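Local structure of Pgp2 (Campylobacter jejuni subsp. jejuni, 6XJ6) at residues W117-P122 / C136-N141; F95-T100 / N142-F147; T32-K37 / I58-M63; Y79-K84 / V156-E161. The protein determines helical cell shape as a peptidoglycan LD-carboxypeptidase with a YkuD-family catalytic domain and an accessory NTF2 domain whose pocket binds peptidoglycan. All blocks are in the same frame, centred on the assembly; numbering follows the deposited sequence. Where two conformers were deposited one is given.

Contact 1: W117-P122 / C136-N141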
loop_
_atom_site.group_PDB
_atom_site.type_symbol
_atom_site.label_atom_id
_atom_site.label_comp_id
_atom_site.label_asym_id
_atom_site.label_seq_id
_atom_site.Cartn_x
_atom_site.Cartn_y
_atom_site.Cartn_z
ATOM N N TRP A 117 15.282 3.409 0.787
ATOM C CA TRP A 117 15.133 4.606 1.591
ATOM C C TRP A 117 14.988 5.815 0.684
ATOM O O TRP A 117 15.323 5.777 -0.503
ATOM C CB TRP A 117 16.392 4.856 2.437
ATOM C CG TRP A 117 16.798 3.742 3.348
ATOM C CD1 TRP A 117 16.058 2.658 3.714
ATOM C CD2 TRP A 117 18.046 3.628 4.035
ATOM N NE1 TRP A 117 16.782 1.861 4.578
ATOM C CE2 TRP A 117 18.004 2.444 4.793
ATOM C CE3 TRP A 117 19.202 4.413 4.072
ATOM C CZ2 TRP A 117 19.077 2.020 5.572
ATOM C CZ3 TRP A 117 20.262 3.995 4.851
ATOM C CH2 TRP A 117 20.191 2.814 5.595
ATOM N N ILE A 118 14.479 6.894 1.271
ATOM C CA ILE A 118 14.621 8.236 0.732
ATOM C C ILE A 118 15.726 8.906 1.534
ATOM O O ILE A 118 15.690 8.901 2.771
ATOM C CB ILE A 118 13.302 9.018 0.851
ATOM C CG1 ILE A 118 12.207 8.343 0.017
ATOM C CG2 ILE A 118 13.499 10.487 0.440
ATOM C CD1 ILE A 118 10.807 8.953 0.206
ATOM N N HIS A 119 16.718 9.458 0.846
ATOM C CA HIS A 119 17.846 10.065 1.539
ATOM C C HIS A 119 18.427 11.162 0.654
ATOM O O HIS A 119 17.804 11.593 -0.322
ATOM C CB HIS A 119 18.859 8.995 1.981
ATOM C CG HIS A 119 19.451 8.197 0.860
ATOM N ND1 HIS A 119 20.231 8.757 -0.127
ATOM C CD2 HIS A 119 19.388 6.872 0.585
ATOM C CE1 HIS A 119 20.624 7.810 -0.964
ATOM N NE2 HIS A 119 20.128 6.657 -0.554
ATOM N N GLY A 120 19.621 11.633 1.016
ATOM C CA GLY A 120 20.271 12.712 0.327
ATOM C C GLY A 120 21.487 12.266 -0.454
ATOM O O GLY A 120 21.633 11.093 -0.831
ATOM N N TYR A 121 22.381 13.219 -0.697
ATOM C CA TYR A 121 23.580 13.027 -1.490
ATOM C C TYR A 121 24.807 12.966 -0.592
ATOM O O TYR A 121 24.811 13.547 0.500
ATOM C CB TYR A 121 23.756 14.203 -2.455
ATOM C CG TYR A 121 22.864 14.157 -3.674
ATOM C CD1 TYR A 121 23.400 13.991 -4.941
ATOM C CD2 TYR A 121 21.489 14.292 -3.561
ATOM C CE1 TYR A 121 22.599 13.962 -6.061
ATOM C CE2 TYR A 121 20.678 14.253 -4.676
ATOM C CZ TYR A 121 21.239 14.091 -5.925
ATOM O OH TYR A 121 20.440 14.061 -7.042
ATOM N N PRO A 122 25.866 12.284 -1.029
ATOM C CA PRO A 122 27.109 12.269 -0.255
ATOM C C PRO A 122 27.554 13.678 0.103
ATOM O O PRO A 122 27.614 14.570 -0.750
ATOM C CB PRO A 122 28.099 11.593 -1.206
ATOM C CG PRO A 122 27.255 10.700 -2.037
ATOM C CD PRO A 122 25.967 11.446 -2.238
ATOM N N CYS A 136 17.343 3.253 -3.843
ATOM C CA CYS A 136 16.877 4.359 -3.030
ATOM C C CYS A 136 16.538 5.564 -3.904
ATOM O O CYS A 136 16.904 5.646 -5.080
ATOM C CB CYS A 136 17.954 4.742 -2.019
ATOM S SG CYS A 136 18.198 3.522 -0.728
ATOM N N ILE A 137 15.820 6.508 -3.304
ATOM C CA ILE A 137 15.437 7.761 -3.942
ATOM C C ILE A 137 16.221 8.865 -3.253
ATOM O O ILE A 137 16.145 9.009 -2.027
ATOM C CB ILE A 137 13.927 8.006 -3.822
ATOM C CG1 ILE A 137 13.172 6.882 -4.527
ATOM C CG2 ILE A 137 13.558 9.372 -4.405
ATOM C CD1 ILE A 137 11.709 6.802 -4.148
ATOM N N ALA A 138 16.982 9.633 -4.030
ATOM C CA ALA A 138 17.839 10.682 -3.498
ATOM C C ALA A 138 17.261 12.052 -3.827
ATOM O O ALA A 138 16.944 12.342 -4.987
ATOM C CB ALA A 138 19.252 10.567 -4.070
ATOM N N LEU A 139 17.138 12.885 -2.800
ATOM C CA LEU A 139 16.756 14.280 -2.927
ATOM C C LEU A 139 17.943 15.159 -2.568
ATOM O O LEU A 139 18.785 14.779 -1.752
ATOM C CB LEU A 139 15.616 14.596 -1.959
ATOM C CG LEU A 139 14.335 13.806 -2.180
ATOM C CD1 LEU A 139 13.317 14.137 -1.099
ATOM C CD2 LEU A 139 13.762 14.112 -3.554
ATOM N N PHE A 140 18.007 16.345 -3.173
ATOM C CA PHE A 140 19.110 17.248 -2.878
ATOM C C PHE A 140 19.124 17.590 -1.392
ATOM O O PHE A 140 18.074 17.782 -0.769
ATOM C CB PHE A 140 18.995 18.514 -3.731
ATOM C CG PHE A 140 19.223 18.271 -5.195
ATOM C CD1 PHE A 140 20.377 17.640 -5.628
ATOM C CD2 PHE A 140 18.291 18.667 -6.137
ATOM C CE1 PHE A 140 20.599 17.411 -6.970
ATOM C CE2 PHE A 140 18.509 18.438 -7.483
ATOM C CZ PHE A 140 19.663 17.810 -7.899
ATOM N N ASN A 141 20.327 17.651 -0.816
ATOM C CA ASN A 141 20.439 17.868 0.622
ATOM C C ASN A 141 19.761 19.164 1.049
ATOM O O ASN A 141 19.171 19.225 2.133
ATOM C CB ASN A 141 21.907 17.856 1.044
ATOM C CG ASN A 141 22.514 16.481 0.931
ATOM O OD1 ASN A 141 21.792 15.486 0.886
ATOM N ND2 ASN A 141 23.840 16.416 0.867
HETATM O O HOH W 1 17.703 14.541 -6.355
#
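Strands 117-119 and 137-138 run parallel in the YkuD catalytic domain; the first ends on H119, the predicted proton donor/acceptor, and C136, the predicted nucleophile, immediately precedes the second. I118 pairs with I137 and H119 with A138. The ladder consists of I137 N to W117 O, H119 N to I137 O and L139 N to H119 O, each donor lying nearly along the C=O axis; the last measures 2.9 Å. Both backbone polar atoms of H119 are therefore satisfied by the segment 136-141, whereas I118 bonds to F97 in the strand beyond. W117 N is taken up by sulfur: it donates to C136 SG at 3.3 Å with an angle of 160° at the hydrogen. The imidazole is set by chi1 60°, with CG between the backbone N and the carbonyl carbon, and ND1 donates in the ring plane to a lone pair of G120 O at 2.8 Å. That bond fixes the ring's rotation and turns NE2 to the cysteine, 3.2 Å from C136 CB and 3.7 Å from C136 SG. NE2 is buried and has no hydrogen-bond partner, consistent with a base placed to take the thiol proton. Further on, the N141 amide grips the Y121 backbone twice: OD1 accepts from Y121 N at 2.8 Å, and ND2 donates to Y121 O at 3.1 Å. The Y121 ring lies alongside F140, with planes 22° apart but slid so that they barely overlap. A water bonded to Y121 OH donates to A138 O at 2.7 Å.

Contact 2: F95-T100 / N142-F147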
loop_
_atom_site.group_PDB
_atom_site.type_symbol
_atom_site.label_atom_id
_atom_site.label_comp_id
_atom_site.label_asym_id
_atom_site.label_seq_id
_atom_site.Cartn_x
_atom_site.Cartn_y
_atom_site.Cartn_z
ATOM N N PHE A 95 20.375 12.687 6.596
ATOM C CA PHE A 95 19.493 11.734 7.257
ATOM C C PHE A 95 18.680 11.003 6.201
ATOM O O PHE A 95 18.813 11.291 5.007
ATOM C CB PHE A 95 18.574 12.420 8.281
ATOM C CG PHE A 95 17.944 13.704 7.798
ATOM C CD1 PHE A 95 18.409 14.927 8.249
ATOM C CD2 PHE A 95 16.877 13.687 6.914
ATOM C CE1 PHE A 95 17.834 16.113 7.818
ATOM C CE2 PHE A 95 16.289 14.872 6.483
ATOM C CZ PHE A 95 16.768 16.086 6.939
ATOM N N ALA A 96 17.835 10.065 6.627
ATOM C CA ALA A 96 17.151 9.171 5.704
ATOM C C ALA A 96 15.807 8.768 6.287
ATOM O O ALA A 96 15.522 8.982 7.470
ATOM C CB ALA A 96 17.993 7.921 5.417
ATOM N N PHE A 97 14.990 8.158 5.432
ATOM C CA PHE A 97 13.669 7.661 5.787
ATOM C C PHE A 97 13.503 6.317 5.095
ATOM O O PHE A 97 13.722 6.212 3.885
ATOM C CB PHE A 97 12.566 8.604 5.287
ATOM C CG PHE A 97 12.734 10.036 5.717
ATOM C CD1 PHE A 97 13.643 10.863 5.070
ATOM C CD2 PHE A 97 11.976 10.561 6.756
ATOM C CE1 PHE A 97 13.803 12.179 5.453
ATOM C CE2 PHE A 97 12.129 11.885 7.146
ATOM C CZ PHE A 97 13.050 12.694 6.492
ATOM N N ALA A 98 13.114 5.292 5.840
ATOM C CA ALA A 98 13.046 3.954 5.268
ATOM C C ALA A 98 11.639 3.658 4.771
ATOM O O ALA A 98 10.662 3.894 5.489
ATOM C CB ALA A 98 13.470 2.902 6.294
ATOM N N THR A 99 11.536 3.149 3.541
ATOM C CA THR A 99 10.270 2.609 3.072
ATOM C C THR A 99 10.154 1.158 3.514
ATOM O O THR A 99 11.136 0.518 3.898
ATOM C CB THR A 99 10.125 2.665 1.545
ATOM O OG1 THR A 99 10.833 1.568 0.942
ATOM C CG2 THR A 99 10.610 3.990 0.959
ATOM N N THR A 100 8.932 0.627 3.431
ATOM C CA THR A 100 8.639 -0.717 3.909
ATOM C C THR A 100 8.867 -1.810 2.863
ATOM O O THR A 100 8.366 -2.926 3.039
ATOM C CB THR A 100 7.207 -0.788 4.429
ATOM O OG1 THR A 100 6.328 -0.249 3.437
ATOM C CG2 THR A 100 7.079 0.007 5.714
ATOM N N ASN A 142 19.812 20.192 0.199
ATOM C CA ASN A 142 19.217 21.487 0.506
ATOM C C ASN A 142 17.696 21.473 0.449
ATOM O O ASN A 142 17.075 22.492 0.776
ATOM C CB ASN A 142 19.750 22.548 -0.459
ATOM C CG ASN A 142 19.462 22.215 -1.913
ATOM O OD1 ASN A 142 18.653 21.339 -2.216
ATOM N ND2 ASN A 142 20.126 22.919 -2.822
ATOM N N ASN A 143 17.087 20.366 0.014
ATOM C CA ASN A 143 15.645 20.193 0.047
ATOM C C ASN A 143 15.194 19.234 1.136
ATOM O O ASN A 143 13.987 19.108 1.368
ATOM C CB ASN A 143 15.141 19.675 -1.307
ATOM C CG ASN A 143 15.408 20.654 -2.438
ATOM O OD1 ASN A 143 15.447 21.871 -2.230
ATOM N ND2 ASN A 143 15.597 20.128 -3.642
ATOM N N LEU A 144 16.125 18.562 1.816
ATOM C CA LEU A 144 15.743 17.493 2.730
ATOM C C LEU A 144 15.170 18.023 4.033
ATOM O O LEU A 144 14.339 17.346 4.648
ATOM C CB LEU A 144 16.931 16.576 3.006
ATOM C CG LEU A 144 17.009 15.370 2.076
ATOM C CD1 LEU A 144 18.318 14.649 2.304
ATOM C CD2 LEU A 144 15.848 14.404 2.284
ATOM N N GLU A 145 15.596 19.206 4.480
ATOM C CA GLU A 145 14.987 19.792 5.667
ATOM C C GLU A 145 13.511 20.074 5.433
ATOM O O GLU A 145 12.676 19.800 6.302
ATOM C CB GLU A 145 15.725 21.066 6.083
ATOM C CG GLU A 145 17.088 20.812 6.709
ATOM C CD GLU A 145 17.002 20.000 7.989
ATOM O OE1 GLU A 145 15.881 19.826 8.515
ATOM O OE2 GLU A 145 18.058 19.532 8.465
ATOM N N LYS A 146 13.165 20.599 4.253
ATOM C CA LYS A 146 11.759 20.852 3.954
ATOM C C LYS A 146 10.981 19.549 3.858
ATOM O O LYS A 146 9.869 19.442 4.387
ATOM C CB LYS A 146 11.613 21.659 2.665
ATOM C CG LYS A 146 10.145 21.890 2.283
ATOM C CD LYS A 146 9.964 22.784 1.061
ATOM C CE LYS A 146 8.478 22.963 0.746
ATOM N NZ LYS A 146 8.220 23.921 -0.368
ATOM N N PHE A 147 11.545 18.542 3.188
ATOM C CA PHE A 147 10.896 17.238 3.141
ATOM C C PHE A 147 10.640 16.708 4.551
ATOM O O PHE A 147 9.540 16.233 4.863
ATOM C CB PHE A 147 11.757 16.262 2.337
ATOM C CG PHE A 147 11.177 14.884 2.249
ATOM C CD1 PHE A 147 11.510 13.914 3.179
ATOM C CD2 PHE A 147 10.279 14.561 1.247
ATOM C CE1 PHE A 147 10.967 12.648 3.114
ATOM C CE2 PHE A 147 9.735 13.302 1.170
ATOM C CZ PHE A 147 10.077 12.336 2.107
#
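One face of the F97 ring receives the edge of F147, whose CE1 stands over it, offset toward the rim; at the edge of F97, near its plane, lies L144 CD2. The pair is T-shaped, with centroids 5.1 Å apart and planes at 76°. The two side chains come tip to tip, and the closest approach is F97 CE1 to F147 CD1 at 3.7 Å. F147 reaches this position with CG anti to its backbone N, and its ring makes a second edge-to-face pair with F53. The F95 ring is approached at its edge as well: L144 O is in its plane, 3.6 Å from F95 CZ, and E145 OE2 is 3.5 Å from F95 CE1. Helix 141-151 thus packs, within the YkuD catalytic domain, on an edge strand, 97-98, of the small three-stranded sheet that also holds the predicted catalytic histidine. Side chains make most of the joint, apart from L144 O at the F95 ring edge, and F95 CA stays 8.2 Å from L144 CA. F95 has the crowded rotamer, chi1 44°, with CG between the backbone N and the carbonyl carbon, and its CE2 meets L144 CB at 3.9 Å as the two chains slide past each other. E145 bends at chi2 to bring its carboxylate round at 72° to the F95 ring plane, so negative oxygen faces the ring's C-H rim, probably a mildly attractive arrangement. K84 makes a cation-pi contact with the same ring. F95 O is buried without a polar partner. L144 CD1 packs on G120 CA.

Contact 3: T32-K37 / I58-M63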
loop_
_atom_site.group_PDB
_atom_site.type_symbol
_atom_site.label_atom_id
_atom_site.label_comp_id
_atom_site.label_asym_id
_atom_site.label_seq_id
_atom_site.Cartn_x
_atom_site.Cartn_y
_atom_site.Cartn_z
ATOM N N THR A 32 6.215 9.343 -6.123
ATOM C CA THR A 32 7.386 9.386 -6.986
ATOM C C THR A 32 7.051 8.728 -8.316
ATOM O O THR A 32 6.430 7.662 -8.349
ATOM C CB THR A 32 8.562 8.627 -6.340
ATOM O OG1 THR A 32 8.871 9.201 -5.068
ATOM C CG2 THR A 32 9.808 8.688 -7.210
ATOM N N ASN A 33 7.486 9.352 -9.410
ATOM C CA ASN A 33 7.380 8.760 -10.738
ATOM C C ASN A 33 8.786 8.518 -11.271
ATOM O O ASN A 33 9.559 9.467 -11.451
ATOM C CB ASN A 33 6.590 9.665 -11.684
ATOM C CG ASN A 33 6.333 9.011 -13.031
ATOM O OD1 ASN A 33 7.249 8.845 -13.840
ATOM N ND2 ASN A 33 5.090 8.624 -13.272
ATOM N N LYS A 34 9.122 7.247 -11.517
ATOM C CA LYS A 34 10.485 6.902 -11.914
ATOM C C LYS A 34 10.844 7.377 -13.316
ATOM O O LYS A 34 12.034 7.509 -13.614
ATOM C CB LYS A 34 10.692 5.393 -11.835
ATOM C CG LYS A 34 10.759 4.846 -10.419
ATOM C CD LYS A 34 10.625 3.333 -10.403
ATOM C CE LYS A 34 11.781 2.645 -11.129
ATOM N NZ LYS A 34 11.633 1.164 -11.150
ATOM N N THR A 35 9.859 7.604 -14.189
ATOM C CA THR A 35 10.153 8.131 -15.520
ATOM C C THR A 35 10.303 9.646 -15.480
ATOM O O THR A 35 11.234 10.203 -16.074
ATOM C CB THR A 35 9.050 7.734 -16.512
ATOM O OG1 THR A 35 8.994 6.309 -16.647
ATOM C CG2 THR A 35 9.308 8.343 -17.883
ATOM N N ASP A 36 9.386 10.330 -14.787
ATOM C CA ASP A 36 9.413 11.786 -14.737
ATOM C C ASP A 36 10.530 12.310 -13.847
ATOM O O ASP A 36 10.916 13.477 -13.971
ATOM C CB ASP A 36 8.077 12.313 -14.210
ATOM C CG ASP A 36 6.905 11.927 -15.088
ATOM O OD1 ASP A 36 7.116 11.657 -16.290
ATOM O OD2 ASP A 36 5.763 11.908 -14.574
ATOM N N LYS A 37 11.053 11.473 -12.952
ATOM C CA LYS A 37 12.035 11.894 -11.953
ATOM C C LYS A 37 11.503 13.058 -11.117
ATOM O O LYS A 37 12.206 14.034 -10.844
ATOM C CB LYS A 37 13.388 12.227 -12.587
ATOM C CG LYS A 37 13.944 11.139 -13.493
ATOM C CD LYS A 37 14.137 9.810 -12.769
ATOM C CE LYS A 37 14.737 8.760 -13.694
ATOM N NZ LYS A 37 14.765 7.412 -13.069
ATOM N N ILE A 58 14.972 14.263 -9.654
ATOM C CA ILE A 58 15.438 13.377 -8.591
ATOM C C ILE A 58 16.265 12.252 -9.200
ATOM O O ILE A 58 16.244 12.037 -10.417
ATOM C CB ILE A 58 14.263 12.788 -7.782
ATOM C CG1 ILE A 58 13.538 11.714 -8.609
ATOM C CG2 ILE A 58 13.321 13.894 -7.331
ATOM C CD1 ILE A 58 12.307 11.122 -7.950
ATOM N N ILE A 59 16.968 11.507 -8.353
ATOM C CA ILE A 59 17.648 10.279 -8.751
ATOM C C ILE A 59 16.951 9.107 -8.074
ATOM O O ILE A 59 16.905 9.027 -6.838
ATOM C CB ILE A 59 19.144 10.309 -8.399
ATOM C CG1 ILE A 59 19.843 11.482 -9.094
ATOM C CG2 ILE A 59 19.815 8.994 -8.788
ATOM C CD1 ILE A 59 19.770 11.449 -10.613
ATOM N N THR A 60 16.409 8.203 -8.881
ATOM C CA THR A 60 15.932 6.910 -8.413
ATOM C C THR A 60 16.900 5.817 -8.848
ATOM O O THR A 60 17.883 6.054 -9.561
ATOM C CB THR A 60 14.535 6.599 -8.963
ATOM O OG1 THR A 60 14.612 6.310 -10.365
ATOM C CG2 THR A 60 13.601 7.773 -8.759
ATOM N N GLY A 61 16.598 4.603 -8.410
ATOM C CA GLY A 61 17.257 3.432 -8.924
ATOM C C GLY A 61 16.753 3.097 -10.314
ATOM O O GLY A 61 16.040 3.862 -10.966
ATOM N N LEU A 62 17.118 1.900 -10.758
ATOM C CA LEU A 62 16.890 1.503 -12.135
ATOM C C LEU A 62 15.410 1.277 -12.420
ATOM O O LEU A 62 14.595 0.999 -11.526
ATOM C CB LEU A 62 17.651 0.216 -12.450
ATOM C CG LEU A 62 19.175 0.269 -12.312
ATOM C CD1 LEU A 62 19.783 -1.040 -12.778
ATOM C CD2 LEU A 62 19.761 1.432 -13.094
ATOM N N MET A 63 15.076 1.404 -13.702
ATOM C CA MET A 63 13.738 1.125 -14.183
ATOM C C MET A 63 13.454 -0.373 -14.125
ATOM O O MET A 63 14.360 -1.214 -14.056
ATOM C CB MET A 63 13.576 1.627 -15.617
ATOM C CG MET A 63 13.884 3.118 -15.784
ATOM S SD MET A 63 12.892 4.206 -14.729
ATOM C CE MET A 63 11.305 4.145 -15.561
HETATM O O HOH W 2 17.170 7.932 -11.676
HETATM O O HOH W 3 16.073 4.907 -13.646
#
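A bend at chi2 of K37 (-59°) folds the chain back so that its ammonium returns to its own turn, while K34, bent later at chi3 (64°), carries NZ to L62. I58 adopts the crowded rotamer, chi1 74°, with CG1 between the backbone N and the carbonyl carbon, which aims CD1 at T32 CG2, 3.6 Å away. K37 NZ is surrounded by acceptors: T60 OG1 at 2.9 Å, K34 O at 2.8 Å and two waters. One water also accepts from T60 N, and the other donates to G61 O. The T60 hydroxyl in turn donates to G61 O on a lone pair, so the hydroxyl acceptor of the lysine is itself oriented. K34 NZ bonds a lone pair of L62 O at 3.0 Å, and the same ammonium forms a salt bridge with E162 and a bond to T74 O. Backbone support comes from I58 N to K37 O, 3.0 Å, with the donor well above the carbonyl plane. M63, bent at chi2 and chi3, lays SD against K34 CB at 3.8 Å and brings CE within 3.3 Å of T35 OG1, a hydroxyl hydrogen-bonded to E162 O. N33 OD1 accepts from D36 N at 2.8 Å, and residues 34-36 have helical backbone angles without forming a regular helix before K37 turns left-handed. This Asx motif with its left-handed closing residue forms the tight beta-hairpin turn between strands 27-33 and 38-45, here fastened by lysine to the loop that follows strand 48-56 in the YkuD catalytic domain.

Contact 4: Y79-K84 / V156-E161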
loop_
_atom_site.group_PDB
_atom_site.type_symbol
_atom_site.label_atom_id
_atom_site.label_comp_id
_atom_site.label_asym_id
_atom_site.label_seq_id
_atom_site.Cartn_x
_atom_site.Cartn_y
_atom_site.Cartn_z
ATOM N N TYR A 79 3.683 1.694 -0.381
ATOM C CA TYR A 79 4.473 1.366 0.794
ATOM C C TYR A 79 4.184 2.396 1.881
ATOM O O TYR A 79 3.341 3.288 1.722
ATOM C CB TYR A 79 5.968 1.325 0.427
ATOM C CG TYR A 79 6.273 0.258 -0.588
ATOM C CD1 TYR A 79 6.241 0.536 -1.949
ATOM C CD2 TYR A 79 6.548 -1.037 -0.188
ATOM C CE1 TYR A 79 6.478 -0.443 -2.883
ATOM C CE2 TYR A 79 6.798 -2.029 -1.118
ATOM C CZ TYR A 79 6.757 -1.727 -2.463
ATOM O OH TYR A 79 6.978 -2.713 -3.383
ATOM N N GLU A 80 4.887 2.265 2.996
ATOM C CA GLU A 80 4.847 3.242 4.068
ATOM C C GLU A 80 6.248 3.774 4.312
ATOM O O GLU A 80 7.248 3.129 3.974
ATOM C CB GLU A 80 4.281 2.630 5.348
ATOM C CG GLU A 80 2.918 2.034 5.148
ATOM C CD GLU A 80 2.489 1.212 6.318
ATOM O OE1 GLU A 80 2.225 1.813 7.377
ATOM O OE2 GLU A 80 2.448 -0.033 6.184
ATOM N N LEU A 81 6.307 4.966 4.898
ATOM C CA LEU A 81 7.566 5.625 5.217
ATOM C C LEU A 81 7.753 5.694 6.727
ATOM O O LEU A 81 6.839 6.095 7.459
ATOM C CB LEU A 81 7.609 7.038 4.642
ATOM C CG LEU A 81 9.010 7.642 4.557
ATOM C CD1 LEU A 81 9.858 6.933 3.515
ATOM C CD2 LEU A 81 8.901 9.123 4.240
ATOM N N GLY A 82 8.943 5.302 7.184
ATOM C CA GLY A 82 9.297 5.397 8.582
ATOM C C GLY A 82 9.814 6.776 8.954
ATOM O O GLY A 82 9.899 7.693 8.137
ATOM N N ARG A 83 10.180 6.908 10.225
ATOM C CA ARG A 83 10.590 8.189 10.776
ATOM C C ARG A 83 12.017 8.528 10.357
ATOM O O ARG A 83 12.836 7.646 10.080
ATOM C CB ARG A 83 10.501 8.165 12.304
ATOM N N LYS A 84 12.306 9.827 10.313
ATOM C CA LYS A 84 13.656 10.299 10.038
ATOM C C LYS A 84 14.657 9.580 10.933
ATOM O O LYS A 84 14.442 9.447 12.143
ATOM C CB LYS A 84 13.725 11.803 10.305
ATOM C CG LYS A 84 15.060 12.438 9.940
ATOM C CD LYS A 84 15.012 13.961 10.012
ATOM C CE LYS A 84 14.887 14.456 11.433
ATOM N NZ LYS A 84 14.878 15.945 11.475
ATOM N N VAL A 156 2.528 8.531 6.917
ATOM C CA VAL A 156 3.107 8.829 5.615
ATOM C C VAL A 156 3.174 7.560 4.782
ATOM O O VAL A 156 3.802 6.567 5.184
ATOM C CB VAL A 156 4.496 9.475 5.738
ATOM C CG1 VAL A 156 5.022 9.871 4.370
ATOM C CG2 VAL A 156 4.416 10.698 6.649
ATOM N N PHE A 157 2.544 7.602 3.618
ATOM C CA PHE A 157 2.601 6.526 2.647
ATOM C C PHE A 157 3.518 6.891 1.488
ATOM O O PHE A 157 3.824 8.062 1.236
ATOM C CB PHE A 157 1.193 6.211 2.132
ATOM C CG PHE A 157 0.292 5.672 3.184
ATOM C CD1 PHE A 157 0.542 4.437 3.752
ATOM C CD2 PHE A 157 -0.805 6.395 3.627
ATOM C CE1 PHE A 157 -0.278 3.934 4.735
ATOM C CE2 PHE A 157 -1.632 5.890 4.606
ATOM C CZ PHE A 157 -1.372 4.666 5.167
ATOM N N VAL A 158 3.948 5.852 0.774
ATOM C CA VAL A 158 4.897 5.957 -0.322
ATOM C C VAL A 158 4.244 5.302 -1.526
ATOM O O VAL A 158 3.925 4.109 -1.488
ATOM C CB VAL A 158 6.217 5.253 0.029
ATOM C CG1 VAL A 158 7.150 5.134 -1.175
ATOM C CG2 VAL A 158 6.888 5.989 1.174
ATOM N N MET A 159 4.042 6.077 -2.580
ATOM C CA MET A 159 3.400 5.609 -3.795
ATOM C C MET A 159 4.391 5.858 -4.919
ATOM O O MET A 159 4.717 7.008 -5.220
ATOM C CB MET A 159 2.094 6.373 -4.007
ATOM C CG MET A 159 1.347 6.000 -5.259
ATOM S SD MET A 159 -0.247 6.831 -5.302
ATOM C CE MET A 159 -0.735 6.503 -6.988
ATOM N N THR A 160 4.909 4.785 -5.509
ATOM C CA THR A 160 5.936 4.889 -6.534
ATOM C C THR A 160 5.431 4.298 -7.839
ATOM O O THR A 160 5.077 3.114 -7.898
ATOM C CB THR A 160 7.226 4.219 -6.082
ATOM O OG1 THR A 160 7.632 4.841 -4.857
ATOM C CG2 THR A 160 8.314 4.386 -7.130
ATOM N N GLU A 161 5.391 5.140 -8.864
ATOM C CA GLU A 161 4.987 4.789 -10.214
ATOM C C GLU A 161 6.214 4.528 -11.075
ATOM O O GLU A 161 7.274 5.131 -10.885
ATOM C CB GLU A 161 4.228 5.954 -10.857
ATOM C CG GLU A 161 2.993 6.369 -10.123
ATOM C CD GLU A 161 2.372 7.635 -10.671
ATOM O OE1 GLU A 161 3.096 8.510 -11.199
ATOM O OE2 GLU A 161 1.136 7.769 -10.554
HETATM O O HOH W 4 4.081 6.504 8.354
#
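Backbone bonds come first: Y79 and V158 form a hydrogen-bonded antiparallel pair, Y79 N to V158 O at 2.7 Å and V158 N to Y79 O at 2.8 Å. The two are not equivalent. The first donor lies in the carbonyl plane, the second 56° out of it. E80 and F157 are the next, non-hydrogen-bonded pair, and L81 N to V156 O at 3.0 Å continues the ladder. A water extends it by one step, donating to L81 O at 2.9 Å and accepting from V156 N. Apolar contacts collect on the face carrying Y79 and V158, where Y79 CB and V158 CB are 4.0 Å apart. L81, with CG anti to its backbone N (chi1 -163°), sets CB 3.7 Å from V158 CG2 and 3.8 Å from V156 CG1; it runs alongside V156 and crosses V158 obliquely, and F97 and F147 also touch it. On the other face E80 and F157 lie side by side and point the same way. E80 CG touches the ring at its edge, 3.7 Å from F157 CD1, and the carboxylate is turned 45° from the ring plane. Y79 O reaches the ring edge too, in the ring plane. Charged and polar ends are met outside the pair: E80 OE1 forms a salt bridge with K155, and Y79 OH bonds D106. This antiparallel ladder joins strand 77-80, an outermost strand of the five-stranded mixed sheet, to strand 156-161, which on its other side runs parallel to strand 27-33 within the YkuD catalytic domain.

From the N terminus, contact 3 closes first, joining the turn after strand 27-33 to the loop 58-63 around strands 38-45 and 48-56. The chain then opens contact 4 at 79-84, contact 2 at 95-100 and contact 1 at 117-122, and closes them in reverse order at 136-141, 142-147 and 156-161. Contact 1 is therefore nested in contact 2 and contact 2 in contact 4, with no crossing; contact 3 precedes all three in series. Contacts 1 and 2 share the three-stranded sheet, linked by I118 N to F97 O. Contacts 3 and 4 share the five-stranded sheet through T32 O to E161 N. A98 O to G82 N and A138 N to I59 O connect the two groups.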